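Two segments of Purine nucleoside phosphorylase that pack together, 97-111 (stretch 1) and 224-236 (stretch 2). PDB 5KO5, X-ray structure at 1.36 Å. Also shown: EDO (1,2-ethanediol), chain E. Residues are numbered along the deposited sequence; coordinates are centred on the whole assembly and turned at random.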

# COMPACT_ATOMS: atom_id res chain seq x y z
N GLU A 97 6.61 -14.27 9.23
CA GLU A 97 6.15 -15.62 8.91
C GLU A 97 6.50 -16.00 7.48
O GLU A 97 6.84 -17.16 7.22
N ILE A 98 6.45 -15.05 6.56
CA ILE A 98 6.85 -15.34 5.19
C ILE A 98 8.35 -15.59 5.11
O ILE A 98 8.82 -16.49 4.41
N ALA A 99 9.14 -14.77 5.83
CA ALA A 99 10.58 -14.81 5.66
C ALA A 99 11.22 -16.03 6.30
O ALA A 99 12.22 -16.54 5.78
N LEU A 100 10.68 -16.51 7.42
CA LEU A 100 11.38 -17.56 8.15
C LEU A 100 11.62 -18.81 7.31
O LEU A 100 12.76 -19.30 7.29
N PRO A 101 10.63 -19.37 6.60
CA PRO A 101 10.92 -20.59 5.82
C PRO A 101 12.00 -20.42 4.77
O PRO A 101 12.78 -21.35 4.54
N ILE A 102 12.05 -19.25 4.11
CA ILE A 102 13.09 -19.03 3.10
C ILE A 102 14.46 -18.93 3.76
O ILE A 102 15.46 -19.45 3.24
N ARG A 103 14.53 -18.25 4.90
CA ARG A 103 15.79 -18.18 5.62
C ARG A 103 16.22 -19.54 6.16
O ARG A 103 17.42 -19.83 6.22
N VAL A 104 15.25 -20.39 6.54
CA VAL A 104 15.58 -21.77 6.88
C VAL A 104 16.17 -22.49 5.67
O VAL A 104 17.18 -23.20 5.79
N MET A 105 15.56 -22.32 4.49
CA MET A 105 16.17 -22.88 3.28
C MET A 105 17.61 -22.44 3.14
O MET A 105 18.48 -23.26 2.82
N LYS A 106 17.90 -21.16 3.38
CA LYS A 106 19.27 -20.68 3.25
C LYS A 106 20.20 -21.42 4.20
O LYS A 106 21.27 -21.88 3.80
N LEU A 107 19.79 -21.55 5.47
CA LEU A 107 20.62 -22.25 6.44
C LEU A 107 20.76 -23.73 6.12
O LEU A 107 21.76 -24.35 6.51
N LEU A 108 19.79 -24.32 5.44
CA LEU A 108 19.90 -25.71 5.03
C LEU A 108 20.86 -25.90 3.86
O LEU A 108 21.26 -27.04 3.59
N GLY A 109 21.24 -24.83 3.18
CA GLY A 109 22.16 -24.90 2.07
C GLY A 109 21.58 -24.55 0.71
O GLY A 109 22.29 -24.71 -0.30
N VAL A 110 20.33 -24.10 0.64
CA VAL A 110 19.71 -23.80 -0.65
C VAL A 110 20.44 -22.65 -1.32
O VAL A 110 20.68 -21.60 -0.71
N ARG A 111 20.82 -22.86 -2.59
CA ARG A 111 21.43 -21.81 -3.39
C ARG A 111 20.54 -21.31 -4.52
O ARG A 111 20.77 -20.19 -5.00
N VAL A 224 6.57 -12.38 -5.29
CA VAL A 224 7.44 -11.24 -4.99
C VAL A 224 7.96 -11.26 -3.55
O VAL A 224 9.16 -10.99 -3.34
N PRO A 225 7.16 -11.59 -2.53
CA PRO A 225 7.74 -11.63 -1.17
C PRO A 225 8.85 -12.65 -1.04
O PRO A 225 9.92 -12.35 -0.50
N GLU A 226 8.63 -13.85 -1.60
CA GLU A 226 9.64 -14.89 -1.52
C GLU A 226 10.88 -14.51 -2.31
O GLU A 226 12.01 -14.77 -1.86
N VAL A 227 10.69 -13.92 -3.49
CA VAL A 227 11.81 -13.45 -4.31
C VAL A 227 12.68 -12.48 -3.52
O VAL A 227 13.91 -12.55 -3.56
N ILE A 228 12.05 -11.55 -2.80
CA ILE A 228 12.80 -10.53 -2.08
C ILE A 228 13.57 -11.15 -0.92
O ILE A 228 14.74 -10.83 -0.71
N ILE A 229 12.94 -12.06 -0.17
CA ILE A 229 13.67 -12.70 0.93
C ILE A 229 14.83 -13.51 0.40
O ILE A 229 15.94 -13.48 0.96
N ALA A 230 14.62 -14.24 -0.70
CA ALA A 230 15.70 -15.01 -1.31
C ALA A 230 16.83 -14.10 -1.79
O ALA A 230 18.01 -14.35 -1.50
N CYS A 231 16.48 -13.03 -2.51
CA CYS A 231 17.48 -12.10 -3.01
C CYS A 231 18.27 -11.48 -1.86
O CYS A 231 19.50 -11.34 -1.93
N HIS A 232 17.57 -11.13 -0.78
CA HIS A 232 18.22 -10.53 0.38
C HIS A 232 19.31 -11.44 0.94
O HIS A 232 20.38 -10.95 1.35
N CYS A 233 19.08 -12.76 0.96
CA CYS A 233 20.06 -13.68 1.53
C CYS A 233 20.90 -14.41 0.48
O CYS A 233 21.55 -15.41 0.81
N GLY A 234 20.91 -13.94 -0.76
CA GLY A 234 21.82 -14.46 -1.76
C GLY A 234 21.40 -15.72 -2.49
O GLY A 234 22.24 -16.37 -3.11
N ILE A 235 20.12 -16.08 -2.44
CA ILE A 235 19.59 -17.23 -3.16
C ILE A 235 19.13 -16.76 -4.53
O ILE A 235 18.37 -15.79 -4.64
N LYS A 236 19.59 -17.44 -5.58
CA LYS A 236 19.16 -17.13 -6.94
C LYS A 236 17.76 -17.67 -7.17
O LYS A 236 17.37 -18.68 -6.58

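Packing of helix 224-232 and the segment that follows it against helix 97-108 and its C-terminal loop; the two helix axes approach to 9.4 Å, with 43° between their N-to-C directions, and 688 Å² is buried in total. Val-224 lies out of reach, so the contact opens at Pro-225 (C-gamma exo), whose CA-to-CB points toward stretch 1 and sets CB 4.0 Å from CG2 of Ile-98 (chi1 m, chi2 m). Glu-226 (chi1 m) leaves sideways; its CG lies 4.3 Å from CD1 of Ile-102, an aliphatic contact, while its OE2 is hydrogen-bonded elsewhere in the structure. Val-227 points away and Ile-228 is out of reach. Ile-229 (chi1 m, chi2 m) points toward stretch 1 and reaches three residues: its CD1 meets CB of Ala-99 at 3.7 Å, its CG2 meets CB of Ile-102 at 3.6 Å, and the same CG2 lies 4.1 Å from CG of Arg-103. Ile-102, also m, m and pointing toward stretch 2, continues onto Ala-230, where its CG2 is 4.3 Å from the alanine CB. Cys-231 takes no part.

His-232 (chi1 t) points toward stretch 1, where Arg-103 (chi1 m, chi2 and chi3 t) starts sideways but brings its end nearer. Water 1 joins them: it accepts from Arg-103 NE at 2.8 Å, donates to Ile-229 O at 2.9 Å, and lies 2.8 Å from His-232 ND1 in a hydrogen bond. The buried guanidinium is thus tied to the last turn of the helix through solvent, and its NH1 is satisfied elsewhere in the structure.

Cys-233, the first residue to leave helical phi/psi, turns its SG (chi1 p) inward to 3.8 Å from CB of Lys-106. The lysine (chi1 t, chi2 p, chi3 t, chi4 m) folds over this turn so that its NZ donates to Cys-233 O at 2.7 Å; NZ also donates to O1 of the 1,2-ethanediol at 2.8 Å, a molecule probably carried over from the crystallisation liquor. Gly-234 has positive phi, and a CB here would jam against the carbonyl O of Cys-233. Ile-235 (chi1 m, chi2 t) leaves sideways, but its end comes nearer: CD1 is 4.1 Å from CG1 of Val-110 (chi1 t), and CG1 packs 3.9 Å from CD of Lys-106. At the far end the backbones take over: Lys-236 N donates to Arg-111 O at 3.0 Å, and water 2 donates to both Arg-111 O (2.8 Å) and Gly-234 O (2.7 Å), while Arg-111 CA-to-CB points away.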

# COMPACT_ATOMS: atom_id res chain seq x y z
CB GLU A 97 4.64 -15.72 9.15
CG GLU A 97 4.27 -15.70 10.64
CD GLU A 97 2.77 -15.59 10.89
OE1 GLU A 97 2.09 -14.71 10.32
OE2 GLU A 97 2.26 -16.40 11.68
CB ILE A 98 6.43 -14.19 4.25
CG1 ILE A 98 4.91 -13.98 4.29
CG2 ILE A 98 6.99 -14.42 2.84
CD1 ILE A 98 4.10 -15.19 3.83
CB ALA A 99 11.23 -13.55 6.21
CB LEU A 100 10.73 -17.84 9.51
CG LEU A 100 11.52 -18.90 10.30
CD1 LEU A 100 11.71 -18.52 11.76
CD2 LEU A 100 10.85 -20.26 10.18
CB PRO A 101 9.56 -20.93 5.20
CG PRO A 101 8.57 -20.41 6.19
CD PRO A 101 9.19 -19.09 6.63
CB ILE A 102 12.78 -17.76 2.29
CG1 ILE A 102 11.38 -17.81 1.67
CG2 ILE A 102 13.85 -17.58 1.22
CD1 ILE A 102 11.15 -19.03 0.83
CB ARG A 103 15.68 -17.12 6.71
CG ARG A 103 15.62 -15.75 6.08
CD ARG A 103 15.43 -14.61 7.07
NE ARG A 103 15.58 -13.35 6.33
CZ ARG A 103 15.21 -12.16 6.79
NH1 ARG A 103 14.68 -12.05 8.01
NH2 ARG A 103 15.35 -11.09 6.03
CB VAL A 104 14.35 -22.49 7.45
CG1 VAL A 104 14.59 -23.99 7.57
CG2 VAL A 104 13.99 -21.88 8.81
CB MET A 105 15.39 -22.45 2.04
CG MET A 105 14.05 -23.13 1.88
SD MET A 105 13.37 -22.66 0.29
CE MET A 105 11.81 -23.55 0.31
CB LYS A 106 19.32 -19.17 3.50
CG LYS A 106 20.75 -18.57 3.48
CD LYS A 106 21.30 -18.49 2.05
CE LYS A 106 22.78 -18.15 2.00
NZ LYS A 106 23.11 -16.83 2.57
CB LEU A 107 20.08 -22.07 7.86
CG LEU A 107 20.08 -20.61 8.33
CD1 LEU A 107 19.67 -20.53 9.79
CD2 LEU A 107 21.43 -19.95 8.13
CB LEU A 108 18.54 -26.29 4.65
CG LEU A 108 17.52 -26.47 5.78
CD1 LEU A 108 16.15 -26.84 5.22
CD2 LEU A 108 18.01 -27.51 6.79
CB VAL A 110 18.21 -23.49 -0.47
CG1 VAL A 110 17.63 -22.84 -1.73
CG2 VAL A 110 17.46 -24.77 -0.12
CB ARG A 111 22.75 -22.30 -4.00
CG ARG A 111 23.86 -22.53 -2.98
CD ARG A 111 25.18 -22.83 -3.68
NE ARG A 111 25.13 -24.08 -4.43
CZ ARG A 111 25.44 -25.27 -3.91
NH1 ARG A 111 25.80 -25.36 -2.63
NH2 ARG A 111 25.38 -26.36 -4.65
CB VAL A 224 6.76 -9.92 -5.40
CG1 VAL A 224 7.51 -8.71 -4.83
CG2 VAL A 224 6.68 -9.84 -6.93
CB PRO A 225 6.53 -11.95 -0.27
CG PRO A 225 5.33 -11.43 -1.08
CD PRO A 225 5.69 -11.75 -2.51
CB GLU A 226 9.09 -16.21 -2.06
CG GLU A 226 8.01 -16.82 -1.21
CD GLU A 226 6.62 -16.51 -1.72
OE1 GLU A 226 6.39 -15.37 -2.14
OE2 GLU A 226 5.76 -17.42 -1.69
CB VAL A 227 11.30 -12.81 -5.61
CG1 VAL A 227 12.45 -12.13 -6.35
CG2 VAL A 227 10.64 -13.85 -6.51
CB ILE A 228 11.86 -9.40 -1.64
CG1 ILE A 228 11.46 -8.59 -2.88
CG2 ILE A 228 12.50 -8.51 -0.57
CD1 ILE A 228 10.37 -7.54 -2.63
CB ILE A 229 12.71 -13.54 1.81
CG1 ILE A 229 11.63 -12.65 2.44
CG2 ILE A 229 13.51 -14.27 2.90
CD1 ILE A 229 12.17 -11.45 3.26
CB ALA A 230 15.14 -15.83 -2.48
CB CYS A 231 16.79 -11.02 -3.83
SG CYS A 231 17.89 -9.78 -4.55
CB HIS A 232 17.13 -10.21 1.41
CG HIS A 232 17.64 -9.65 2.70
ND1 HIS A 232 17.81 -10.43 3.83
CD2 HIS A 232 17.95 -8.39 3.06
CE1 HIS A 232 18.23 -9.66 4.82
NE2 HIS A 232 18.34 -8.42 4.38
CB CYS A 233 19.40 -14.64 2.53
SG CYS A 233 18.33 -15.91 1.81
CB ILE A 235 18.44 -17.88 -2.37
CG1 ILE A 235 18.96 -18.51 -1.07
CG2 ILE A 235 17.70 -18.92 -3.21
CD1 ILE A 235 17.87 -19.06 -0.19
CB LYS A 236 20.13 -17.75 -7.94
CG LYS A 236 21.55 -17.20 -7.86
CD LYS A 236 22.42 -17.83 -8.94
CE LYS A 236 23.85 -17.34 -8.85
NZ LYS A 236 24.50 -17.77 -7.58
C1 EDO E . 22.84 -16.70 6.43
O1 EDO E . 22.75 -15.91 5.23
C2 EDO E . 24.16 -17.47 6.46
O2 EDO E . 24.09 -18.60 5.57
O HOH W 1 16.67 -12.96 3.76
O HOH W 2 23.03 -18.65 -4.38